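Local atomic coordinates of leucyl aminopeptidase (Trypanosoma brucei brucei, PDB entry 5NTD), a protein that probably removes N-terminal residues such as leucine from peptides as a two-metal M17 aminopeptidase, and is bound here to manganese and the inhibitor bestatin. Residues Q17-Y22 with T226-G231; V48-H53 with T124-A129; T401-Q406 with S473-F478. All coordinates share one frame; numbering follows the deposited sequence. Where two conformers were deposited one is given.

Contact 1 (Q17-Y22 with T226-G231); sequences QSCVEY and TEIAQG
The carbonyl oxygen of Cys19, a residue whose side chain packs on Ile228, is gripped by two groups: the hydroxyl of Tyr232, one residue beyond 226-231, and the amide of Tyr22, whose weak bond runs 3.2 Å from Tyr22 N to Cys19 O. The Tyr232 bond reaches from helix 222-236 to the last turn of helix 6-20, whereas no hydrogen bond joins 17-22 to 226-231 directly.

What meets between these two segments is apolar. Ile228 extends its CD1 to Cys19, reaching CB at 3.7 Å and coming alongside SG at 3.9 Å, so one methyl covers both side-chain atoms of the cysteine. Val20 forks over the next turn of the partner helix. Its chi1 of 172° sets CG1 anti to the backbone N and leaves CG2 beside that N, where it meets the backbone of Ile228, 3.8 Å from Ile228 O, and lies 4.3 Å from the CG2 methyl of Ile228. The CG1 branch rests on bare main chain, Val20 CG1 being 4.1 Å from Gly231 C. Since Gly231 carries no side chain, the valine can settle directly on the helix backbone, and the CA atoms of Val20 and Ile228 come within 5.7 Å.

The contact thus joins the N-terminal helix to a helix of the catalytic family region. Val16, a turn earlier on helix 6-20, also touches Ile228. Helix 196-214 closes a three-helix cluster, with Leu212 against both Cys19 and Ile228, while Thr226 touches Arg268 and Val270 of strand 268-274.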
loop_
_atom_site.group_PDB
_atom_site.type_symbol
_atom_site.label_atom_id
_atom_site.label_comp_id
_atom_site.label_asym_id
_atom_site.label_seq_id
_atom_site.Cartn_x
_atom_site.Cartn_y
_atom_site.Cartn_z
ATOM N N GLN G 17 -39.482 12.794 14.004
ATOM C CA GLN G 17 -40.435 12.810 15.113
ATOM C C GLN G 17 -39.922 11.977 16.287
ATOM O O GLN G 17 -40.011 12.401 17.438
ATOM C CB GLN G 17 -41.822 12.340 14.660
ATOM C CG GLN G 17 -42.898 12.578 15.731
ATOM C CD GLN G 17 -44.242 11.943 15.408
ATOM O OE1 GLN G 17 -44.330 10.881 14.783
ATOM N NE2 GLN G 17 -45.311 12.615 15.810
ATOM N N SER G 18 -39.350 10.810 15.982
ATOM C CA SER G 18 -38.789 9.924 17.039
ATOM C C SER G 18 -37.708 10.663 17.851
ATOM O O SER G 18 -37.523 10.419 19.028
ATOM C CB SER G 18 -38.178 8.646 16.439
ATOM O OG SER G 18 -36.885 8.911 15.855
ATOM N N CYS G 19 -36.961 11.532 17.182
ATOM C CA CYS G 19 -35.881 12.269 17.849
ATOM C C CYS G 19 -36.440 13.464 18.628
ATOM O O CYS G 19 -36.039 13.722 19.782
ATOM C CB CYS G 19 -34.802 12.732 16.858
ATOM S SG CYS G 19 -33.922 11.337 16.096
ATOM N N VAL G 20 -37.341 14.199 17.993
ATOM C CA VAL G 20 -37.963 15.403 18.659
ATOM C C VAL G 20 -38.723 15.020 19.937
ATOM O O VAL G 20 -38.695 15.726 20.926
ATOM C CB VAL G 20 -38.889 16.138 17.704
ATOM C CG1 VAL G 20 -39.669 17.227 18.418
ATOM C CG2 VAL G 20 -38.073 16.745 16.566
ATOM N N GLU G 21 -39.346 13.855 19.903
ATOM C CA GLU G 21 -40.181 13.365 21.022
ATOM C C GLU G 21 -39.457 12.378 21.931
ATOM O O GLU G 21 -40.079 11.772 22.819
ATOM C CB GLU G 21 -41.466 12.729 20.499
ATOM C CG GLU G 21 -42.304 13.726 19.710
ATOM C CD GLU G 21 -43.578 13.130 19.158
ATOM O OE1 GLU G 21 -43.862 11.947 19.439
ATOM O OE2 GLU G 21 -44.266 13.846 18.419
ATOM N N TYR G 22 -38.155 12.212 21.724
ATOM C CA TYR G 22 -37.403 11.212 22.479
ATOM C C TYR G 22 -37.530 11.467 23.985
ATOM O O TYR G 22 -37.331 12.572 24.457
ATOM C CB TYR G 22 -35.919 11.146 22.075
ATOM C CG TYR G 22 -35.238 10.070 22.866
ATOM C CD1 TYR G 22 -35.423 8.742 22.560
ATOM C CD2 TYR G 22 -34.493 10.385 23.976
ATOM C CE1 TYR G 22 -34.857 7.735 23.345
ATOM C CE2 TYR G 22 -33.950 9.394 24.778
ATOM C CZ TYR G 22 -34.141 8.065 24.456
ATOM O OH TYR G 22 -33.569 7.103 25.225
ATOM N N THR G 226 -31.534 19.370 10.860
ATOM C CA THR G 226 -32.095 20.714 10.933
ATOM C C THR G 226 -33.562 20.679 11.427
ATOM O O THR G 226 -33.956 21.480 12.275
ATOM C CB THR G 226 -32.015 21.417 9.574
ATOM O OG1 THR G 226 -30.632 21.559 9.226
ATOM C CG2 THR G 226 -32.665 22.821 9.631
ATOM N N GLU G 227 -34.342 19.782 10.868
ATOM C CA GLU G 227 -35.761 19.660 11.255
ATOM C C GLU G 227 -35.893 19.292 12.715
ATOM O O GLU G 227 -36.795 19.757 13.410
ATOM C CB GLU G 227 -36.505 18.625 10.427
ATOM C CG GLU G 227 -36.817 19.110 9.028
ATOM C CD GLU G 227 -37.369 17.978 8.162
ATOM O OE1 GLU G 227 -38.309 17.289 8.636
ATOM O OE2 GLU G 227 -36.868 17.762 7.025
ATOM N N ILE G 228 -35.004 18.436 13.173
ATOM C CA ILE G 228 -34.999 18.036 14.589
ATOM C C ILE G 228 -34.740 19.246 15.486
ATOM O O ILE G 228 -35.419 19.446 16.490
ATOM C CB ILE G 228 -33.982 16.924 14.861
ATOM C CG1 ILE G 228 -34.504 15.619 14.246
ATOM C CG2 ILE G 228 -33.743 16.740 16.364
ATOM C CD1 ILE G 228 -33.425 14.583 14.013
ATOM N N ALA G 229 -33.751 20.043 15.109
ATOM C CA ALA G 229 -33.442 21.270 15.841
ATOM C C ALA G 229 -34.654 22.232 15.858
ATOM O O ALA G 229 -35.006 22.800 16.887
ATOM C CB ALA G 229 -32.242 21.966 15.246
ATOM N N GLN G 230 -35.281 22.389 14.707
ATOM C CA GLN G 230 -36.495 23.225 14.581
ATOM C C GLN G 230 -37.645 22.710 15.466
ATOM O O GLN G 230 -38.308 23.484 16.139
ATOM C CB GLN G 230 -36.952 23.296 13.133
ATOM C CG GLN G 230 -36.040 24.188 12.321
ATOM C CD GLN G 230 -36.183 24.018 10.825
ATOM O OE1 GLN G 230 -36.433 22.926 10.324
ATOM N NE2 GLN G 230 -36.023 25.105 10.099
ATOM N N GLY G 231 -37.828 21.407 15.488
ATOM C CA GLY G 231 -38.825 20.770 16.348
ATOM C C GLY G 231 -38.618 21.102 17.821
ATOM O O GLY G 231 -39.566 21.453 18.547
#

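Contact 2 (V48-H53 with T124-A129); sequences VLVGTH and TALVTA
Leu126 and Val127 of helix 120-131 carry this contact, both meeting one methyl of Val50 on strand 46-52, and the turn they sit in is braced from Thr124 onward. Thr124 O accepts two bonds from the residue one turn later, from Thr128 N at 2.9 Å and from Thr128 OG1 also at 2.9 Å. The hydroxyl stands above the carbonyl plane, 42° out of it. Thr124 OG1 lies at hydrogen-bonding distance from the carbonyl oxygens of both Pro120 and Ala156, which must share or compete for its single proton.

Leu126 comes next and points at the sheet. Its CB lies 4.1 Å from Val50 CG1, and the two side chains run antiparallel, each passing alongside the other, the leucine going on to Val107 and Thr83. In the valine, chi1 of -59° puts CG1 beside the backbone N and anti to the carbonyl carbon, on the side of the helix.

The region belongs to the N-terminal domain of M17 aminopeptidases, of the macro clan. Helix 120-131 links the parallel strands 99-107 and 140-145 in a beta-alpha-beta crossover that passes over strand 46-52, which lies between them. Backbone bonds hold the middle strand on both edges, Val48 and Val50 to strand 140-145 and Leu49 to strand 99-107.

Val127 meets the same methyl, its CG2 4.3 Å from Val50 CG1 and a looser 4.6 Å from Val48 CG1. It also touches Val143 of strand 140-145 and Cys160, spreading the helix over neighbouring strands. Thr128 turns from the sheet toward the loop that follows helix 150-158, where its OG1 is hydrogen-bonded to Gly161 N, and Ala129 packs on Thr83 of strand 83-89.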
loop_
_atom_site.group_PDB
_atom_site.type_symbol
_atom_site.label_atom_id
_atom_site.label_comp_id
_atom_site.label_asym_id
_atom_site.label_seq_id
_atom_site.Cartn_x
_atom_site.Cartn_y
_atom_site.Cartn_z
ATOM N N VAL G 48 -30.037 -5.209 39.858
ATOM C CA VAL G 48 -28.594 -4.991 39.688
ATOM C C VAL G 48 -28.063 -4.235 40.893
ATOM O O VAL G 48 -28.667 -3.262 41.332
ATOM C CB VAL G 48 -28.302 -4.232 38.387
ATOM C CG1 VAL G 48 -26.799 -4.163 38.112
ATOM C CG2 VAL G 48 -29.020 -4.870 37.209
ATOM N N LEU G 49 -26.930 -4.676 41.386
ATOM C CA LEU G 49 -26.255 -4.007 42.456
ATOM C C LEU G 49 -24.815 -3.687 42.071
ATOM O O LEU G 49 -24.006 -4.601 41.875
ATOM C CB LEU G 49 -26.247 -4.897 43.713
ATOM C CG LEU G 49 -25.456 -4.361 44.930
ATOM C CD1 LEU G 49 -26.032 -3.046 45.431
ATOM C CD2 LEU G 49 -25.427 -5.392 46.050
ATOM N N VAL G 50 -24.488 -2.401 42.005
ATOM C CA VAL G 50 -23.122 -1.994 41.587
ATOM C C VAL G 50 -22.456 -1.069 42.582
ATOM O O VAL G 50 -23.008 -0.050 42.971
ATOM C CB VAL G 50 -23.003 -1.436 40.135
ATOM C CG1 VAL G 50 -23.472 -2.486 39.138
ATOM C CG2 VAL G 50 -23.831 -0.211 39.930
ATOM N N GLY G 51 -21.236 -1.419 42.933
ATOM C CA GLY G 51 -20.434 -0.576 43.802
ATOM C C GLY G 51 -19.022 -1.068 43.922
ATOM O O GLY G 51 -18.655 -2.103 43.363
ATOM N N THR G 52 -18.215 -0.327 44.662
ATOM C CA THR G 52 -16.813 -0.725 44.899
ATOM C C THR G 52 -16.753 -1.905 45.849
ATOM O O THR G 52 -17.732 -2.224 46.531
ATOM C CB THR G 52 -15.988 0.417 45.482
ATOM O OG1 THR G 52 -16.556 0.827 46.742
ATOM C CG2 THR G 52 -15.966 1.628 44.527
ATOM N N HIS G 53 -15.592 -2.530 45.913
ATOM C CA HIS G 53 -15.329 -3.651 46.841
ATOM C C HIS G 53 -15.745 -3.295 48.280
ATOM O O HIS G 53 -16.468 -4.066 48.961
ATOM C CB HIS G 53 -13.866 -4.003 46.849
ATOM C CG HIS G 53 -13.541 -5.256 47.595
ATOM N ND1 HIS G 53 -13.279 -5.264 48.943
ATOM C CD2 HIS G 53 -13.389 -6.539 47.176
ATOM C CE1 HIS G 53 -12.988 -6.495 49.331
ATOM N NE2 HIS G 53 -13.046 -7.289 48.273
ATOM N N THR G 124 -20.982 1.750 33.599
ATOM C CA THR G 124 -21.651 1.521 32.304
ATOM C C THR G 124 -21.487 0.060 31.833
ATOM O O THR G 124 -22.444 -0.612 31.503
ATOM C CB THR G 124 -21.136 2.474 31.214
ATOM O OG1 THR G 124 -21.497 3.811 31.577
ATOM C CG2 THR G 124 -21.752 2.142 29.862
ATOM N N ALA G 125 -20.263 -0.403 31.854
ATOM C CA ALA G 125 -19.954 -1.777 31.368
ATOM C C ALA G 125 -20.648 -2.855 32.225
ATOM O O ALA G 125 -21.211 -3.811 31.737
ATOM C CB ALA G 125 -18.455 -2.009 31.344
ATOM N N LEU G 126 -20.613 -2.664 33.541
ATOM C CA LEU G 126 -21.276 -3.600 34.481
ATOM C C LEU G 126 -22.793 -3.683 34.250
ATOM O O LEU G 126 -23.378 -4.761 34.177
ATOM C CB LEU G 126 -21.033 -3.205 35.908
ATOM C CG LEU G 126 -19.576 -3.280 36.332
ATOM C CD1 LEU G 126 -19.431 -2.642 37.691
ATOM C CD2 LEU G 126 -19.081 -4.723 36.377
ATOM N N VAL G 127 -23.419 -2.549 34.125
ATOM C CA VAL G 127 -24.871 -2.533 33.972
ATOM C C VAL G 127 -25.212 -3.126 32.592
ATOM O O VAL G 127 -26.214 -3.837 32.416
ATOM C CB VAL G 127 -25.477 -1.141 34.181
ATOM C CG1 VAL G 127 -26.989 -1.174 34.010
ATOM C CG2 VAL G 127 -25.166 -0.657 35.580
ATOM N N THR G 128 -24.402 -2.785 31.603
ATOM C CA THR G 128 -24.613 -3.315 30.215
ATOM C C THR G 128 -24.603 -4.853 30.260
ATOM O O THR G 128 -25.491 -5.493 29.747
ATOM C CB THR G 128 -23.550 -2.805 29.244
ATOM O OG1 THR G 128 -23.742 -1.400 29.061
ATOM C CG2 THR G 128 -23.649 -3.511 27.902
ATOM N N ALA G 129 -23.595 -5.390 30.907
ATOM C CA ALA G 129 -23.470 -6.827 31.055
ATOM C C ALA G 129 -24.693 -7.418 31.802
ATOM O O ALA G 129 -25.265 -8.431 31.408
ATOM C CB ALA G 129 -22.186 -7.182 31.795
#

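Contact 3 (T401-Q406 with S473-F478); sequences TLTGAQ and SCAGYF. With BES (2-(3-amino-2-hydroxy-4-phenyl-butyrylamino)-4-methyl-pentanoic acid), chain B.
Leu402 and Ala475 mark the nearest backbone approach, their CA atoms 7.7 Å apart, where the loop leaving strand 395-400 passes helix 471-480 in the M17 catalytic domain. Residues 401-403 are extended or irregular, and helix 404-410 starts directly after them with Thr403 as its N-cap. Gln406 N is 3.0 Å from Thr403 OG1 in a weak, bent capping bond (130°) and also reaches Thr403 O. Segment 473-478 is helical throughout.

Between the segments the contact consists of three methyl groups. Ala475 CB points at the loop and receives Leu402 CD2 at 3.7 Å and Thr403 CG2 at 3.8 Å. Thr403 divides its work: chi1 of 66° sets OG1 between the backbone N and the carbonyl carbon, hydrogen-bonded to Asp495 OD2, and leaves CG2 anti to the carbonyl carbon, facing the helix. The other oxygen of that carboxylate takes Leu402 N, so Asp495 straddles the two loop residues that touch Ala475. Leu402 is packed further by Leu378 and Ile479, and its side chain is about 4 Å from a bound bicarbonate and about 6 Å from a manganese ion.

The same loop also lines the bestatin pocket with main chain. Thr401 O is 3.2 Å from the inhibitor's amino nitrogen N2, and Leu402 O faces C6, which carries the phenyl group. Thr401 OG1 bonds to Asp312, a manganese ligand, making the threonine a second-shell residue of the metal site. At the start of helix 404-410, Gly404 N gives a fairly straight hydrogen bond (158°) to the inhibitor carboxylate oxygen O4, 3.1 Å away.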
loop_
_atom_site.group_PDB
_atom_site.type_symbol
_atom_site.label_atom_id
_atom_site.label_comp_id
_atom_site.label_asym_id
_atom_site.label_seq_id
_atom_site.Cartn_x
_atom_site.Cartn_y
_atom_site.Cartn_z
ATOM N N THR G 401 -15.433 15.820 15.907
ATOM C CA THR G 401 -14.752 14.525 15.654
ATOM C C THR G 401 -13.663 14.750 14.600
ATOM O O THR G 401 -13.809 14.401 13.440
ATOM C CB THR G 401 -15.744 13.467 15.179
ATOM O OG1 THR G 401 -16.563 14.027 14.140
ATOM C CG2 THR G 401 -16.627 13.050 16.324
ATOM N N LEU G 402 -12.613 15.413 15.002
ATOM C CA LEU G 402 -11.807 16.150 14.042
ATOM C C LEU G 402 -10.595 15.398 13.444
ATOM O O LEU G 402 -10.328 15.570 12.266
ATOM C CB LEU G 402 -11.357 17.514 14.598
ATOM C CG LEU G 402 -10.930 18.541 13.540
ATOM C CD1 LEU G 402 -12.040 18.824 12.533
ATOM C CD2 LEU G 402 -10.493 19.824 14.201
ATOM N N THR G 403 -9.854 14.665 14.257
ATOM C CA THR G 403 -8.605 14.068 13.796
ATOM C C THR G 403 -8.432 12.650 14.274
ATOM O O THR G 403 -8.713 12.342 15.430
ATOM C CB THR G 403 -7.350 14.868 14.240
ATOM O OG1 THR G 403 -7.211 14.813 15.661
ATOM C CG2 THR G 403 -7.407 16.327 13.817
ATOM N N GLY G 404 -7.861 11.812 13.409
ATOM C CA GLY G 404 -7.320 10.520 13.820
ATOM C C GLY G 404 -6.167 10.671 14.826
ATOM O O GLY G 404 -5.999 9.870 15.741
ATOM N N ALA G 405 -5.417 11.742 14.696
ATOM C CA ALA G 405 -4.369 12.093 15.668
ATOM C C ALA G 405 -4.870 12.137 17.128
ATOM O O ALA G 405 -4.144 11.812 18.048
ATOM C CB ALA G 405 -3.732 13.446 15.307
ATOM N N GLN G 406 -6.123 12.545 17.315
ATOM C CA GLN G 406 -6.693 12.643 18.653
ATOM C C GLN G 406 -6.616 11.310 19.374
ATOM O O GLN G 406 -6.215 11.227 20.526
ATOM C CB GLN G 406 -8.133 13.127 18.589
ATOM C CG GLN G 406 -8.794 13.269 19.945
ATOM C CD GLN G 406 -9.482 12.013 20.409
ATOM O OE1 GLN G 406 -10.393 11.502 19.752
ATOM N NE2 GLN G 406 -8.990 11.446 21.502
ATOM N N SER G 473 -3.313 19.628 17.638
ATOM C CA SER G 473 -3.105 21.032 17.927
ATOM C C SER G 473 -3.241 21.891 16.678
ATOM O O SER G 473 -3.913 22.925 16.666
ATOM C CB SER G 473 -1.749 21.245 18.570
ATOM O OG SER G 473 -1.580 20.421 19.722
ATOM N N CYS G 474 -2.583 21.463 15.627
ATOM C CA CYS G 474 -2.590 22.208 14.348
ATOM C C CYS G 474 -4.001 22.346 13.767
ATOM O O CYS G 474 -4.356 23.395 13.252
ATOM C CB CYS G 474 -1.660 21.565 13.311
ATOM S SG CYS G 474 0.082 21.899 13.640
ATOM N N ALA G 475 -4.807 21.307 13.873
ATOM C CA ALA G 475 -6.214 21.401 13.417
ATOM C C ALA G 475 -6.974 22.466 14.225
ATOM O O ALA G 475 -7.756 23.243 13.698
ATOM C CB ALA G 475 -6.915 20.072 13.505
ATOM N N GLY G 476 -6.698 22.497 15.518
ATOM C CA GLY G 476 -7.270 23.517 16.403
ATOM C C GLY G 476 -6.803 24.894 15.998
ATOM O O GLY G 476 -7.593 25.825 15.851
ATOM N N TYR G 477 -5.513 25.005 15.758
ATOM C CA TYR G 477 -4.925 26.295 15.352
ATOM C C TYR G 477 -5.656 26.846 14.139
ATOM O O TYR G 477 -5.982 28.017 14.065
ATOM C CB TYR G 477 -3.422 26.186 15.066
ATOM C CG TYR G 477 -2.915 27.418 14.359
ATOM C CD1 TYR G 477 -2.645 28.588 15.064
ATOM C CD2 TYR G 477 -2.792 27.453 12.970
ATOM C CE1 TYR G 477 -2.229 29.742 14.424
ATOM C CE2 TYR G 477 -2.376 28.604 12.320
ATOM C CZ TYR G 477 -2.101 29.739 13.054
ATOM O OH TYR G 477 -1.722 30.886 12.409
ATOM N N PHE G 478 -5.877 25.985 13.150
ATOM C CA PHE G 478 -6.538 26.388 11.904
ATOM C C PHE G 478 -7.849 27.119 12.224
ATOM O O PHE G 478 -8.160 28.176 11.681
ATOM C CB PHE G 478 -6.835 25.197 10.993
ATOM C CG PHE G 478 -7.583 25.571 9.753
ATOM C CD1 PHE G 478 -8.959 25.720 9.771
ATOM C CD2 PHE G 478 -6.908 25.806 8.562
ATOM C CE1 PHE G 478 -9.651 26.087 8.624
ATOM C CE2 PHE G 478 -7.595 26.179 7.408
ATOM C CZ PHE G 478 -8.960 26.313 7.434
HETATM N N2 BES B . -13.815 13.071 10.489
HETATM C C1 BES B . -12.401 12.758 10.297
HETATM C C6 BES B . -11.648 12.473 11.620
HETATM C C7 BES B . -11.762 11.092 12.205
HETATM C C8 BES B . -12.837 10.746 13.011
HETATM C C12 BES B . -10.762 10.151 11.997
HETATM C C9 BES B . -12.935 9.471 13.562
HETATM C C11 BES B . -10.859 8.863 12.547
HETATM C C10 BES B . -11.948 8.517 13.324
HETATM C C2 BES B . -11.792 13.955 9.536
HETATM O O2 BES B . -12.734 14.653 8.665
HETATM C C3 BES B . -10.688 13.430 8.665
HETATM O O3 BES B . -11.070 13.063 7.529
HETATM N N1 BES B . -9.472 13.491 9.230
HETATM C C4 BES B . -8.247 13.065 8.620
HETATM C C13 BES B . -7.554 14.205 7.883
HETATM C C14 BES B . -6.467 13.767 6.903
HETATM C C15 BES B . -6.795 12.609 5.968
HETATM C C16 BES B . -6.094 14.929 6.016
HETATM C C5 BES B . -7.288 12.563 9.646
HETATM O O1 BES B . -6.633 11.560 9.366
HETATM O O4 BES B . -7.165 13.157 10.721
#

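How the contacts relate
All three contacts meet through apolar side chains with no direct hydrogen bond between their segments, but their settings differ. Contacts 2 and 3 are buried, while contact 1 is partly buried, with Val20 and Gly231 partly exposed. Contact 1 is helix against helix, contact 2 helix against sheet, contact 3 loop against helix. Contact 2 lies in the N-terminal domain and is nested in the chain loop closed by contact 1; contact 3 follows both in sequence. Their centres are 30 to 34 Å apart and none touches another. Contact 3 alone is tied to the inhibitor and the metal centre, its loop backbone serving the ligand while its methyl groups serve the core.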